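Local coordinates for protein glycerol dehydrogenase (Schizosaccharomyces pombe, PDB 1TA9) that oxidises glycerol to dihydroxyacetone with NAD(+) as a zinc-dependent member of the iron-containing alcohol dehydrogenase family, serving glycerol assimilation, at residues G334-V345 with L358-I369. Numbering follows the deposited sequence.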
loop_
_atom_site.group_PDB
_atom_site.type_symbol
_atom_site.label_atom_id
_atom_site.label_comp_id
_atom_site.label_asym_id
_atom_site.label_seq_id
_atom_site.Cartn_x
_atom_site.Cartn_y
_atom_site.Cartn_z
ATOM N N GLY B 334 -13.829 27.027 -24.116
ATOM C CA GLY B 334 -13.276 26.247 -23.022
ATOM C C GLY B 334 -13.455 26.852 -21.640
ATOM O O GLY B 334 -13.535 26.127 -20.644
ATOM N N GLU B 335 -13.500 28.176 -21.562
ATOM C CA GLU B 335 -13.673 28.846 -20.281
ATOM C C GLU B 335 -15.062 28.525 -19.748
ATOM O O GLU B 335 -15.248 28.311 -18.552
ATOM C CB GLU B 335 -13.464 30.356 -20.457
ATOM C CG GLU B 335 -12.123 30.648 -21.140
ATOM C CD GLU B 335 -11.865 32.118 -21.419
ATOM O OE1 GLU B 335 -12.835 32.866 -21.657
ATOM O OE2 GLU B 335 -10.679 32.513 -21.429
ATOM N N LYS B 336 -16.038 28.472 -20.646
ATOM C CA LYS B 336 -17.400 28.150 -20.254
ATOM C C LYS B 336 -17.528 26.652 -19.969
ATOM O O LYS B 336 -18.171 26.252 -19.001
ATOM C CB LYS B 336 -18.383 28.566 -21.358
ATOM C CG LYS B 336 -18.551 30.081 -21.487
ATOM C CD LYS B 336 -19.479 30.467 -22.640
ATOM C CE LYS B 336 -18.865 30.139 -23.994
ATOM N NZ LYS B 336 -19.723 30.598 -25.128
ATOM N N VAL B 337 -16.904 25.827 -20.806
ATOM C CA VAL B 337 -16.971 24.377 -20.627
ATOM C C VAL B 337 -16.375 23.931 -19.295
ATOM O O VAL B 337 -16.890 23.014 -18.651
ATOM C CB VAL B 337 -16.246 23.630 -21.774
ATOM C CG1 VAL B 337 -16.080 22.151 -21.414
ATOM C CG2 VAL B 337 -17.050 23.749 -23.059
ATOM N N ALA B 338 -15.285 24.570 -18.890
ATOM C CA ALA B 338 -14.646 24.225 -17.627
ATOM C C ALA B 338 -15.637 24.443 -16.483
ATOM O O ALA B 338 -15.804 23.573 -15.626
ATOM C CB ALA B 338 -13.399 25.070 -17.421
ATOM N N TYR B 339 -16.297 25.599 -16.465
ATOM C CA TYR B 339 -17.270 25.866 -15.410
ATOM C C TYR B 339 -18.388 24.829 -15.508
ATOM O O TYR B 339 -18.839 24.292 -14.498
ATOM C CB TYR B 339 -17.861 27.274 -15.545
ATOM C CG TYR B 339 -18.621 27.720 -14.311
ATOM C CD1 TYR B 339 -17.972 28.389 -13.273
ATOM C CD2 TYR B 339 -19.978 27.423 -14.154
ATOM C CE1 TYR B 339 -18.654 28.756 -12.107
ATOM C CE2 TYR B 339 -20.667 27.779 -12.989
ATOM C CZ TYR B 339 -20.000 28.446 -11.973
ATOM O OH TYR B 339 -20.676 28.787 -10.820
ATOM N N GLY B 340 -18.824 24.552 -16.735
ATOM C CA GLY B 340 -19.879 23.576 -16.953
ATOM C C GLY B 340 -19.502 22.187 -16.468
ATOM O O GLY B 340 -20.366 21.412 -16.053
ATOM N N THR B 341 -18.213 21.868 -16.524
ATOM C CA THR B 341 -17.735 20.570 -16.071
ATOM C C THR B 341 -17.868 20.497 -14.549
ATOM O O THR B 341 -18.235 19.458 -14.003
ATOM C CB THR B 341 -16.267 20.341 -16.501
ATOM O OG1 THR B 341 -16.187 20.379 -17.933
ATOM C CG2 THR B 341 -15.761 18.980 -16.016
ATOM N N LEU B 342 -17.586 21.603 -13.864
ATOM C CA LEU B 342 -17.723 21.622 -12.412
ATOM C C LEU B 342 -19.196 21.470 -12.060
ATOM O O LEU B 342 -19.545 20.842 -11.058
ATOM C CB LEU B 342 -17.179 22.927 -11.824
ATOM C CG LEU B 342 -15.657 23.118 -11.860
ATOM C CD1 LEU B 342 -15.294 24.422 -11.152
ATOM C CD2 LEU B 342 -14.965 21.942 -11.180
ATOM N N VAL B 343 -20.066 22.047 -12.881
ATOM C CA VAL B 343 -21.495 21.931 -12.633
ATOM C C VAL B 343 -21.892 20.462 -12.786
ATOM O O VAL B 343 -22.688 19.948 -11.997
ATOM C CB VAL B 343 -22.326 22.791 -13.618
ATOM C CG1 VAL B 343 -23.817 22.612 -13.331
ATOM C CG2 VAL B 343 -21.946 24.272 -13.474
ATOM N N GLN B 344 -21.337 19.780 -13.787
ATOM C CA GLN B 344 -21.671 18.365 -13.964
ATOM C C GLN B 344 -21.203 17.576 -12.747
ATOM O O GLN B 344 -21.840 16.607 -12.346
ATOM C CB GLN B 344 -21.036 17.763 -15.230
ATOM C CG GLN B 344 -21.390 16.270 -15.372
ATOM C CD GLN B 344 -21.123 15.692 -16.748
ATOM O OE1 GLN B 344 -21.226 16.387 -17.760
ATOM N NE2 GLN B 344 -20.807 14.396 -16.794
ATOM N N VAL B 345 -20.086 17.998 -12.161
ATOM C CA VAL B 345 -19.543 17.329 -10.982
ATOM C C VAL B 345 -20.522 17.448 -9.821
ATOM O O VAL B 345 -20.652 16.531 -9.005
ATOM C CB VAL B 345 -18.171 17.935 -10.590
ATOM C CG1 VAL B 345 -17.796 17.533 -9.180
ATOM C CG2 VAL B 345 -17.108 17.451 -11.571
ATOM N N LEU B 358 -10.574 18.906 -8.753
ATOM C CA LEU B 358 -10.736 19.371 -10.129
ATOM C C LEU B 358 -10.730 20.895 -10.193
ATOM O O LEU B 358 -10.071 21.482 -11.048
ATOM C CB LEU B 358 -12.036 18.828 -10.730
ATOM C CG LEU B 358 -12.314 19.153 -12.206
ATOM C CD1 LEU B 358 -11.171 18.648 -13.083
ATOM C CD2 LEU B 358 -13.632 18.503 -12.623
ATOM N N ALA B 359 -11.463 21.536 -9.288
ATOM C CA ALA B 359 -11.517 22.992 -9.255
ATOM C C ALA B 359 -10.127 23.590 -9.027
ATOM O O ALA B 359 -9.775 24.606 -9.633
ATOM C CB ALA B 359 -12.473 23.453 -8.160
ATOM N N SER B 360 -9.336 22.969 -8.153
ATOM C CA SER B 360 -7.991 23.473 -7.880
ATOM C C SER B 360 -7.119 23.374 -9.129
ATOM O O SER B 360 -6.317 24.271 -9.407
ATOM C CB SER B 360 -7.340 22.701 -6.725
ATOM O OG SER B 360 -7.317 21.312 -6.983
ATOM N N PHE B 361 -7.276 22.283 -9.875
ATOM C CA PHE B 361 -6.517 22.085 -11.104
ATOM C C PHE B 361 -6.885 23.175 -12.106
ATOM O O PHE B 361 -6.010 23.765 -12.745
ATOM C CB PHE B 361 -6.827 20.717 -11.724
ATOM C CG PHE B 361 -5.988 20.404 -12.939
ATOM C CD1 PHE B 361 -4.670 19.978 -12.798
ATOM C CD2 PHE B 361 -6.504 20.567 -14.223
ATOM C CE1 PHE B 361 -3.874 19.719 -13.924
ATOM C CE2 PHE B 361 -5.718 20.312 -15.351
ATOM C CZ PHE B 361 -4.402 19.887 -15.199
ATOM N N MET B 362 -8.182 23.428 -12.255
ATOM C CA MET B 362 -8.646 24.458 -13.176
ATOM C C MET B 362 -8.096 25.820 -12.765
ATOM O O MET B 362 -7.665 26.608 -13.610
ATOM C CB MET B 362 -10.176 24.504 -13.214
ATOM C CG MET B 362 -10.816 23.299 -13.892
ATOM S SD MET B 362 -12.620 23.394 -13.864
ATOM C CE MET B 362 -13.068 21.906 -14.824
ATOM N N ALA B 363 -8.106 26.089 -11.463
ATOM C CA ALA B 363 -7.595 27.354 -10.951
ATOM C C ALA B 363 -6.113 27.516 -11.287
ATOM O O ALA B 363 -5.679 28.598 -11.667
ATOM C CB ALA B 363 -7.804 27.431 -9.444
ATOM N N LYS B 364 -5.336 26.445 -11.144
ATOM C CA LYS B 364 -3.905 26.516 -11.444
ATOM C C LYS B 364 -3.659 26.807 -12.921
ATOM O O LYS B 364 -2.646 27.405 -13.283
ATOM C CB LYS B 364 -3.208 25.209 -11.051
ATOM C CG LYS B 364 -3.329 24.880 -9.569
ATOM C CD LYS B 364 -2.646 23.561 -9.220
ATOM C CE LYS B 364 -2.824 23.243 -7.740
ATOM N NZ LYS B 364 -2.138 21.974 -7.353
ATOM N N CYS B 365 -4.590 26.379 -13.770
ATOM C CA CYS B 365 -4.491 26.588 -15.209
ATOM C C CYS B 365 -5.042 27.949 -15.621
ATOM O O CYS B 365 -5.030 28.296 -16.801
ATOM C CB CYS B 365 -5.252 25.490 -15.962
ATOM S SG CYS B 365 -4.506 23.849 -15.843
ATOM N N HIS B 366 -5.538 28.702 -14.644
ATOM C CA HIS B 366 -6.100 30.032 -14.873
ATOM C C HIS B 366 -7.464 30.011 -15.560
ATOM O O HIS B 366 -7.776 30.879 -16.377
ATOM C CB HIS B 366 -5.133 30.898 -15.689
ATOM C CG HIS B 366 -5.317 32.371 -15.474
ATOM N ND1 HIS B 366 -4.904 33.013 -14.325
ATOM C CD2 HIS B 366 -5.876 33.327 -16.255
ATOM C CE1 HIS B 366 -5.196 34.300 -14.410
ATOM N NE2 HIS B 366 -5.787 34.516 -15.571
ATOM N N LEU B 367 -8.269 29.005 -15.232
ATOM C CA LEU B 367 -9.615 28.887 -15.771
ATOM C C LEU B 367 -10.560 29.437 -14.706
ATOM O O LEU B 367 -10.321 29.265 -13.510
ATOM C CB LEU B 367 -9.953 27.419 -16.055
ATOM C CG LEU B 367 -9.323 26.823 -17.320
ATOM C CD1 LEU B 367 -9.369 25.299 -17.270
ATOM C CD2 LEU B 367 -10.076 27.342 -18.545
ATOM N N PRO B 368 -11.645 30.106 -15.122
ATOM C CA PRO B 368 -12.597 30.661 -14.157
ATOM C C PRO B 368 -13.410 29.567 -13.467
ATOM O O PRO B 368 -13.923 28.665 -14.129
ATOM C CB PRO B 368 -13.468 31.570 -15.021
ATOM C CG PRO B 368 -13.494 30.850 -16.332
ATOM C CD PRO B 368 -12.046 30.432 -16.505
ATOM N N ILE B 369 -13.520 29.646 -12.143
ATOM C CA ILE B 369 -14.281 28.656 -11.388
ATOM C C ILE B 369 -15.368 29.294 -10.539
ATOM O O ILE B 369 -16.001 28.622 -9.729
ATOM C CB ILE B 369 -13.375 27.815 -10.465
ATOM C CG1 ILE B 369 -12.656 28.716 -9.457
ATOM C CG2 ILE B 369 -12.386 27.020 -11.303
ATOM C CD1 ILE B 369 -11.871 27.947 -8.400
#
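M362 reaches L342 and A338 with its thioether end, and the packing is tight here. Its CG is anti to the carbonyl carbon (chi1 -70°) and the chain runs extended from there, which carries SD to 3.6 Å from L342 CG and puts CE only 3.3 Å from A338 O. The L342 and M362 side chains run alongside one another, pointing opposite ways; the L342 branches then part, CD1 lying 3.9 Å from I369 CG2 and CD2 4.0 Å from L358 CD2. Beyond SD, the methyl CE also meets T341 CB. T341 OG1 turns to V337 O (2.8 Å), approaching 40° out of the carbonyl plane, on the face opposite to T341 N, so one oxygen takes two donors.

Segment axes 10.8 Å apart at 168° define an antiparallel helical hairpin in the all-helical part of this dehydrogenase. Helix 352-364 ends in a Schellman motif, with H366 at positive phi, and the chain after it turns back along helix 333-347: L367 CD1 touches A338 CB, and P368 CG lies 3.8 Å from E335 O. The Y339 ring has P368 O near its plane at the edge and CE1 3.6 Å from I369 O, which approaches obliquely; Y339 OH bonds to I414 O. G334 follows the zinc ligand H333, so this helix leads directly from the metal site.

Packing is looser toward V345: L358, itself partly exposed, covers little of it, and W350 packs there too. On the outer side of helix 352-364, W424 of helix 407-428 gives partial cover, while K364 is exposed.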